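Local coordinates for protein PHB depolymerase (Penicillium funiculosum, PDB 2D81) that hydrolyses the ester bonds of the biopolyester polyhydroxybutyrate, using a circularly permuted alpha/beta hydrolase fold, at residues Leu3-Asn9 / Gln312-Gln318; Trp77-Ala83 / Ala295-Gly299; Asp163-Leu169 / Thr245-Trp250. Residues are numbered along the deposited sequence.

Contact 1 (Leu3-Asn9 / Gln312-Gln318); sequences LPAFNVN and QIVSGFQ
Ile313, near the end of helix 301-314, is the residue most deeply covered where the last residues of the chain meet the first. Leu3-Phe6 runs extended along it, Asn7 (phi/psi -83/78) centres an inverse gamma turn, and Val8-Asn9 enters strand 8-9. The closest CA pairs are Ala5-Ile313 (4.3 Å), Phe6-Gly316 (4.5 Å) and Asn7-Phe317 (4.1 Å). Ile313 O accepts from Phe6 N (2.9 Å). Although the CA-to-CB bond of Ile313 points away, its side chain (m, t) still meets aliphatic and aromatic groups: CG2 is 3.9 Å from Val8 CG2 and 4.2 Å from Phe6 CD1, and CG1 is 4.1 Å from Leu3 CD1. One residue earlier, Gln312 NE2 donates to Leu3 O (3.1 Å). A type I turn, Val314-Phe317, follows, closed by Phe317 N to Val314 O (3.1 Å). Glycine suits position 316, because a CB there would clash with Phe6 O. Phe317, with chi1 t, lays its ring face on Asn9, whose CA is 3.9 Å from the centroid in a CH-pi contact. Asn7, also t, accepts at OD1 from Gln318 N (3.0 Å) while its ND2 hydrogen-bonds to Gly217 O, so this one amide ties the C-terminal residue to the loop at 217. Phe6, Val8 and Ile313 also reach strand 256-260 of the central sheet. The two termini thus pack side by side, an adjacency typical of proteins related by circular permutation, here an alpha/beta hydrolase fold.

Contact 2 (Trp77-Ala83 / Ala295-Gly299); sequences WSGNQIA and ADQIG
Two irregular segments meet here, the loop leaving helix 68-77 and the loop leading into helix 301-314. In the first, Trp77-Asn80 forms a type II turn closed by Asn80 N to Trp77 O (2.9 Å); Ser78 (-54/122) precedes Gly79, whose positive phi of 92° would jam a CB against the preceding carbonyl. Gly79 N also donates to Ile82 O (2.8 Å), folding the loop back on itself. The closest CA pair across the contact is Gln81-Gln297 (5.5 Å), and the crossing hydrogen bond is Ile298 N to Gln81 O (2.8 Å, 164°). Gln297, extended at -120/167, has chi1 m and chi2 t, which brings NE2 over one face of the indole, 3.3 Å from Trp77 CE2. The CA-to-CB bond of Trp77 points toward 295-299 and, with chi1 m and chi2 -24°, one ring face meets that NE2; glutamine is long enough to bring its amide nitrogen there. Gln81 (chi1 m, chi2 102°) turns its amide end away, leaving its CB 3.7 Å from Gln297 NE2. Ile298 (m, t) extends its CD1 along the loop backbone, 3.6 Å from Asn80 O, 3.7 Å from Ile82 CA and 3.9 Å from Ala83 N. Ile82 takes the p rotamer; its CG2 lies 4.3 Å from Asp296 O, and its side chain also packs on helix 20-31. Asp296, likewise p, makes a salt bridge through OD1 with Arg52. The chemistry implies loops pinned by a single backbone hydrogen bond, the rest being van der Waals fit of an amide nitrogen on an indole face and a methyl group on the peptide chain.

Contact 3 (Asp163-Leu169 / Thr245-Trp250); sequences DGAGAAL and TGYNKW
Polar links gather at Asp163, the N-cap of helix 164-173. With chi1 t, its OD2 accepts from Gly166 N (3.0 Å), and its OD1 accepts from Trp250 NE1 (2.8 Å) while also forming a salt bridge with Arg179. Water 1 joins Asp163 OD2 (3.0 Å) and Ala165 N (2.9 Å) to Thr245 O (2.8 Å); water 2 joins Asp163 OD2 (2.9 Å) to Gly246 O (3.0 Å). CH-pi contacts follow: Ala165 CB lies 4.0 Å from the Tyr247 centroid, and Gly166 CA is 3.5 Å from the centroid of the Trp250 five-membered ring. Both aromatic residues are m. A side chain at 166 would strike the indole, and small Ala165 lets the backbones approach (CA to Tyr247 CA, 5.2 Å). Apolar packing completes the contact, Leu169 CD1 touching Trp250 CB (3.7 Å) and Tyr247 CD2 (4.2 Å). Gly246, with positive phi, separates helix 240-244 from helix 247-251. Helices 164-173 and 247-251 thus lie together against the central sheet, Leu169 and Tyr247 both resting on strands 221-227 and 256-260.

In the fold
Contact 3 is the most deeply buried of the three, whereas contacts 1 and 2 lie farther out and mix buried with exposed residues. Contacts 1 and 2 share a neighbourhood in sequence: 295-299 leads into helix 301-314, and 312-318 spans its last residues and the tail beyond. Contacts 1 and 3 meet the same strand, 256-260, through alternate residues, Ile257 and Leu259 for the first and Met256, Ile258 and Tyr260 for the third, as expected for opposite faces of a sheet. Their chemistry follows: one backbone bond, two bonds through side-chain amides and largely aliphatic packing join the termini, sparse loop-to-loop bonding marks contact 2, and a capped helix start with ordered waters and aromatic faces marks contact 3.

Contact 1 (Leu3-Asn9 / Gln312-Gln318)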
# COMPACT_ATOMS: atom_id res chain seq x y z
N LEU A 3 -15.88 -12.77 0.17
CA LEU A 3 -15.39 -11.74 1.09
C LEU A 3 -16.55 -11.26 1.97
O LEU A 3 -17.56 -10.78 1.46
CB LEU A 3 -14.83 -10.56 0.29
CG LEU A 3 -14.27 -9.35 1.05
CD1 LEU A 3 -13.09 -9.78 1.91
CD2 LEU A 3 -13.84 -8.29 0.04
N PRO A 4 -16.42 -11.40 3.30
CA PRO A 4 -17.46 -10.99 4.24
C PRO A 4 -17.63 -9.48 4.38
O PRO A 4 -16.70 -8.70 4.14
CB PRO A 4 -17.03 -11.63 5.56
CG PRO A 4 -16.17 -12.79 5.13
CD PRO A 4 -15.38 -12.18 4.00
N ALA A 5 -18.83 -9.07 4.79
CA ALA A 5 -19.07 -7.73 5.28
C ALA A 5 -18.83 -7.72 6.79
O ALA A 5 -19.26 -8.63 7.50
CB ALA A 5 -20.51 -7.30 4.98
N PHE A 6 -18.13 -6.70 7.27
CA PHE A 6 -17.86 -6.56 8.69
C PHE A 6 -18.38 -5.24 9.24
O PHE A 6 -18.74 -4.34 8.47
CB PHE A 6 -16.36 -6.67 8.96
CG PHE A 6 -15.80 -8.05 8.74
CD1 PHE A 6 -15.35 -8.44 7.48
CD2 PHE A 6 -15.75 -8.96 9.78
CE1 PHE A 6 -14.85 -9.72 7.27
CE2 PHE A 6 -15.25 -10.25 9.59
CZ PHE A 6 -14.80 -10.63 8.33
N ASN A 7 -18.42 -5.12 10.56
CA ASN A 7 -18.85 -3.87 11.18
C ASN A 7 -17.66 -2.93 11.22
O ASN A 7 -17.01 -2.76 12.26
CB ASN A 7 -19.38 -4.12 12.59
CG ASN A 7 -20.00 -2.87 13.20
OD1 ASN A 7 -20.12 -1.85 12.54
ND2 ASN A 7 -20.39 -2.96 14.47
N VAL A 8 -17.37 -2.33 10.07
CA VAL A 8 -16.25 -1.40 9.94
C VAL A 8 -16.78 -0.04 9.54
O VAL A 8 -17.55 0.09 8.59
CB VAL A 8 -15.26 -1.89 8.86
CG1 VAL A 8 -14.18 -0.84 8.64
CG2 VAL A 8 -14.64 -3.22 9.29
N ASN A 9 -16.37 0.99 10.27
CA ASN A 9 -16.79 2.35 9.94
C ASN A 9 -16.11 2.78 8.64
O ASN A 9 -14.89 2.73 8.53
CB ASN A 9 -16.42 3.32 11.06
CG ASN A 9 -17.20 4.62 10.97
OD1 ASN A 9 -17.38 5.17 9.88
ND2 ASN A 9 -17.67 5.11 12.11
N GLN A 312 -17.05 -3.73 0.17
CA GLN A 312 -17.73 -4.91 0.69
C GLN A 312 -17.52 -5.04 2.19
O GLN A 312 -18.47 -5.26 2.95
CB GLN A 312 -17.23 -6.16 -0.03
CG GLN A 312 -17.71 -7.49 0.55
CD GLN A 312 -19.23 -7.61 0.62
OE1 GLN A 312 -19.95 -6.86 -0.04
NE2 GLN A 312 -19.71 -8.56 1.41
N ILE A 313 -16.27 -4.90 2.62
CA ILE A 313 -15.95 -5.04 4.04
C ILE A 313 -16.66 -4.01 4.91
O ILE A 313 -17.14 -4.33 5.99
CB ILE A 313 -14.43 -4.93 4.26
CG1 ILE A 313 -13.73 -6.16 3.66
CG2 ILE A 313 -14.12 -4.81 5.75
CD1 ILE A 313 -12.22 -6.06 3.59
N VAL A 314 -16.75 -2.76 4.44
CA VAL A 314 -17.36 -1.72 5.26
C VAL A 314 -18.88 -1.70 5.15
O VAL A 314 -19.55 -0.96 5.86
CB VAL A 314 -16.82 -0.31 4.89
CG1 VAL A 314 -15.30 -0.30 4.98
CG2 VAL A 314 -17.28 0.07 3.49
N SER A 315 -19.42 -2.52 4.25
CA SER A 315 -20.86 -2.54 4.01
C SER A 315 -21.61 -3.14 5.20
O SER A 315 -22.84 -3.10 5.24
CB SER A 315 -21.19 -3.34 2.75
OG SER A 315 -21.01 -4.73 2.96
N GLY A 316 -20.87 -3.69 6.15
CA GLY A 316 -21.50 -4.25 7.33
C GLY A 316 -21.56 -3.30 8.51
O GLY A 316 -21.97 -3.68 9.60
N PHE A 317 -21.15 -2.05 8.29
CA PHE A 317 -21.17 -1.06 9.36
C PHE A 317 -22.57 -0.94 9.95
O PHE A 317 -23.55 -0.81 9.22
CB PHE A 317 -20.71 0.31 8.83
CG PHE A 317 -20.66 1.39 9.88
CD1 PHE A 317 -19.96 1.19 11.07
CD2 PHE A 317 -21.30 2.61 9.68
CE1 PHE A 317 -19.89 2.19 12.03
CE2 PHE A 317 -21.24 3.62 10.64
CZ PHE A 317 -20.54 3.41 11.82
N GLN A 318 -22.66 -1.00 11.28
CA GLN A 318 -23.95 -0.99 11.95
C GLN A 318 -24.24 0.35 12.62
O GLN A 318 -23.39 1.26 12.53
CB GLN A 318 -24.00 -2.13 12.98
CG GLN A 318 -23.92 -3.52 12.34
CD GLN A 318 -23.87 -4.63 13.36
OE1 GLN A 318 -24.71 -4.71 14.26
NE2 GLN A 318 -22.89 -5.52 13.23
OXT GLN A 318 -25.33 0.48 13.23

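Contact 2 (Trp77-Ala83 / Ala295-Gly299)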
# COMPACT_ATOMS: atom_id res chain seq x y z
N TRP A 77 -6.96 16.84 -12.73
CA TRP A 77 -7.92 15.74 -12.63
C TRP A 77 -8.81 15.83 -11.40
O TRP A 77 -9.77 15.06 -11.26
CB TRP A 77 -7.19 14.39 -12.62
CG TRP A 77 -6.33 14.14 -13.83
CD1 TRP A 77 -6.46 14.71 -15.06
CD2 TRP A 77 -5.23 13.23 -13.92
NE1 TRP A 77 -5.51 14.21 -15.92
CE2 TRP A 77 -4.74 13.30 -15.25
CE3 TRP A 77 -4.61 12.36 -13.02
CZ2 TRP A 77 -3.66 12.53 -15.69
CZ3 TRP A 77 -3.53 11.59 -13.46
CH2 TRP A 77 -3.06 11.69 -14.78
N SER A 78 -8.50 16.75 -10.50
CA SER A 78 -9.21 16.84 -9.22
C SER A 78 -10.72 16.95 -9.41
O SER A 78 -11.20 17.88 -10.07
CB SER A 78 -8.70 18.04 -8.42
OG SER A 78 -9.39 18.15 -7.18
N GLY A 79 -11.45 16.01 -8.84
CA GLY A 79 -12.90 16.06 -8.91
C GLY A 79 -13.48 15.31 -10.09
O GLY A 79 -14.70 15.17 -10.20
N ASN A 80 -12.62 14.83 -10.98
CA ASN A 80 -13.05 14.05 -12.13
C ASN A 80 -12.36 12.69 -12.18
O ASN A 80 -12.92 11.70 -11.71
CB ASN A 80 -12.80 14.83 -13.42
CG ASN A 80 -13.79 15.95 -13.62
OD1 ASN A 80 -15.00 15.73 -13.68
ND2 ASN A 80 -13.29 17.18 -13.72
N GLN A 81 -11.15 12.64 -12.73
CA GLN A 81 -10.42 11.37 -12.82
C GLN A 81 -9.89 10.90 -11.47
O GLN A 81 -9.55 9.73 -11.30
CB GLN A 81 -9.26 11.47 -13.82
CG GLN A 81 -9.71 11.73 -15.25
CD GLN A 81 -9.53 13.17 -15.66
OE1 GLN A 81 -9.82 14.09 -14.89
NE2 GLN A 81 -9.06 13.39 -16.88
N ILE A 82 -9.80 11.82 -10.51
CA ILE A 82 -9.49 11.46 -9.13
C ILE A 82 -10.39 12.25 -8.19
O ILE A 82 -10.98 13.25 -8.58
CB ILE A 82 -8.02 11.75 -8.77
CG1 ILE A 82 -7.73 13.25 -8.90
CG2 ILE A 82 -7.09 10.94 -9.67
CD1 ILE A 82 -6.32 13.64 -8.47
N ALA A 83 -10.49 11.79 -6.94
CA ALA A 83 -11.25 12.52 -5.94
C ALA A 83 -10.60 13.89 -5.71
O ALA A 83 -9.40 14.05 -5.94
CB ALA A 83 -11.29 11.73 -4.63
N ALA A 295 -4.48 3.44 -14.92
CA ALA A 295 -4.01 2.65 -13.78
C ALA A 295 -4.03 3.41 -12.45
O ALA A 295 -4.29 2.81 -11.40
CB ALA A 295 -2.60 2.13 -14.05
N ASP A 296 -3.75 4.71 -12.48
CA ASP A 296 -3.70 5.49 -11.25
C ASP A 296 -4.86 6.48 -11.11
O ASP A 296 -4.80 7.41 -10.31
CB ASP A 296 -2.35 6.23 -11.14
CG ASP A 296 -2.15 7.30 -12.20
OD1 ASP A 296 -2.90 7.33 -13.21
OD2 ASP A 296 -1.22 8.11 -12.04
N GLN A 297 -5.92 6.24 -11.87
CA GLN A 297 -7.12 7.08 -11.80
C GLN A 297 -8.32 6.24 -11.39
O GLN A 297 -8.26 5.01 -11.38
CB GLN A 297 -7.37 7.73 -13.16
CG GLN A 297 -6.20 8.57 -13.66
CD GLN A 297 -6.36 9.00 -15.12
OE1 GLN A 297 -6.64 8.17 -15.98
NE2 GLN A 297 -6.18 10.28 -15.38
N ILE A 298 -9.42 6.90 -11.03
CA ILE A 298 -10.65 6.19 -10.74
C ILE A 298 -10.96 5.26 -11.91
O ILE A 298 -10.89 5.66 -13.07
CB ILE A 298 -11.82 7.19 -10.53
CG1 ILE A 298 -11.54 8.04 -9.29
CG2 ILE A 298 -13.14 6.44 -10.38
CD1 ILE A 298 -12.44 9.28 -9.14
N GLY A 299 -11.27 4.00 -11.61
CA GLY A 299 -11.53 3.03 -12.66
C GLY A 299 -10.34 2.19 -13.09
O GLY A 299 -10.51 1.21 -13.81

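Contact 3 (Asp163-Leu169 / Thr245-Trp250)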
# COMPACT_ATOMS: atom_id res chain seq x y z
N ASP A 163 10.10 -0.75 13.74
CA ASP A 163 8.76 -1.27 13.56
C ASP A 163 7.99 -0.39 12.58
O ASP A 163 7.28 0.53 12.98
CB ASP A 163 8.03 -1.31 14.91
CG ASP A 163 6.64 -1.92 14.82
OD1 ASP A 163 5.94 -1.91 15.85
OD2 ASP A 163 6.25 -2.40 13.74
N GLY A 164 8.16 -0.67 11.28
CA GLY A 164 7.54 0.16 10.26
C GLY A 164 6.03 0.09 10.26
O GLY A 164 5.36 1.11 10.13
N ALA A 165 5.48 -1.12 10.39
CA ALA A 165 4.04 -1.30 10.40
C ALA A 165 3.42 -0.50 11.53
O ALA A 165 2.43 0.21 11.35
CB ALA A 165 3.69 -2.78 10.54
N GLY A 166 4.03 -0.61 12.71
CA GLY A 166 3.54 0.12 13.87
C GLY A 166 3.64 1.63 13.69
O GLY A 166 2.72 2.36 14.05
N ALA A 167 4.75 2.09 13.13
CA ALA A 167 4.94 3.52 12.90
C ALA A 167 3.85 4.04 11.97
O ALA A 167 3.25 5.08 12.23
CB ALA A 167 6.31 3.77 12.30
N ALA A 168 3.61 3.32 10.88
CA ALA A 168 2.60 3.74 9.90
C ALA A 168 1.20 3.77 10.51
O ALA A 168 0.47 4.74 10.35
CB ALA A 168 2.63 2.81 8.69
N LEU A 169 0.83 2.70 11.20
CA LEU A 169 -0.52 2.60 11.77
C LEU A 169 -0.75 3.62 12.89
O LEU A 169 -1.82 4.22 12.98
CB LEU A 169 -0.78 1.19 12.29
CG LEU A 169 -0.88 0.09 11.23
CD1 LEU A 169 -1.06 -1.26 11.90
CD2 LEU A 169 -2.04 0.39 10.27
N THR A 245 5.43 -8.88 8.38
CA THR A 245 5.48 -7.42 8.32
C THR A 245 5.10 -6.76 9.64
O THR A 245 5.53 -5.64 9.92
CB THR A 245 4.57 -6.86 7.22
OG1 THR A 245 3.26 -7.43 7.35
CG2 THR A 245 5.14 -7.19 5.84
N GLY A 246 4.28 -7.44 10.43
CA GLY A 246 3.96 -6.92 11.75
C GLY A 246 2.69 -6.08 11.86
O GLY A 246 2.40 -5.56 12.94
N TYR A 247 1.94 -5.93 10.77
CA TYR A 247 0.67 -5.20 10.84
C TYR A 247 -0.28 -5.87 11.82
O TYR A 247 -0.96 -5.19 12.60
CB TYR A 247 -0.02 -5.14 9.47
CG TYR A 247 0.66 -4.29 8.43
CD1 TYR A 247 1.58 -4.83 7.54
CD2 TYR A 247 0.34 -2.93 8.30
CE1 TYR A 247 2.16 -4.06 6.55
CE2 TYR A 247 0.92 -2.15 7.32
CZ TYR A 247 1.83 -2.72 6.44
OH TYR A 247 2.40 -1.96 5.45
N ASN A 248 -0.35 -7.19 11.76
CA ASN A 248 -1.37 -7.92 12.50
C ASN A 248 -1.18 -7.78 14.00
O ASN A 248 -2.16 -7.80 14.75
CB ASN A 248 -1.36 -9.40 12.11
CG ASN A 248 -1.64 -9.62 10.64
OD1 ASN A 248 -2.22 -8.75 9.98
ND2 ASN A 248 -1.25 -10.78 10.12
N LYS A 249 0.07 -7.64 14.44
CA LYS A 249 0.37 -7.46 15.86
C LYS A 249 -0.34 -6.24 16.42
O LYS A 249 -0.85 -6.25 17.54
CB LYS A 249 1.88 -7.32 16.07
CG LYS A 249 2.68 -8.53 15.64
CD LYS A 249 4.16 -8.32 15.90
CE LYS A 249 4.96 -9.55 15.51
NZ LYS A 249 4.55 -10.75 16.29
N TRP A 250 -0.36 -5.16 15.63
CA TRP A 250 -1.03 -3.93 16.03
C TRP A 250 -2.54 -4.00 15.84
O TRP A 250 -3.31 -3.54 16.68
CB TRP A 250 -0.46 -2.74 15.25
CG TRP A 250 0.92 -2.38 15.68
CD1 TRP A 250 2.10 -2.80 15.13
CD2 TRP A 250 1.28 -1.56 16.80
NE1 TRP A 250 3.17 -2.30 15.85
CE2 TRP A 250 2.69 -1.54 16.88
CE3 TRP A 250 0.53 -0.85 17.75
CZ2 TRP A 250 3.37 -0.82 17.87
CZ3 TRP A 250 1.22 -0.14 18.74
CH2 TRP A 250 2.62 -0.13 18.79
O HOH W 1 6.99 -3.52 11.01
O HOH W 2 4.85 -4.82 14.45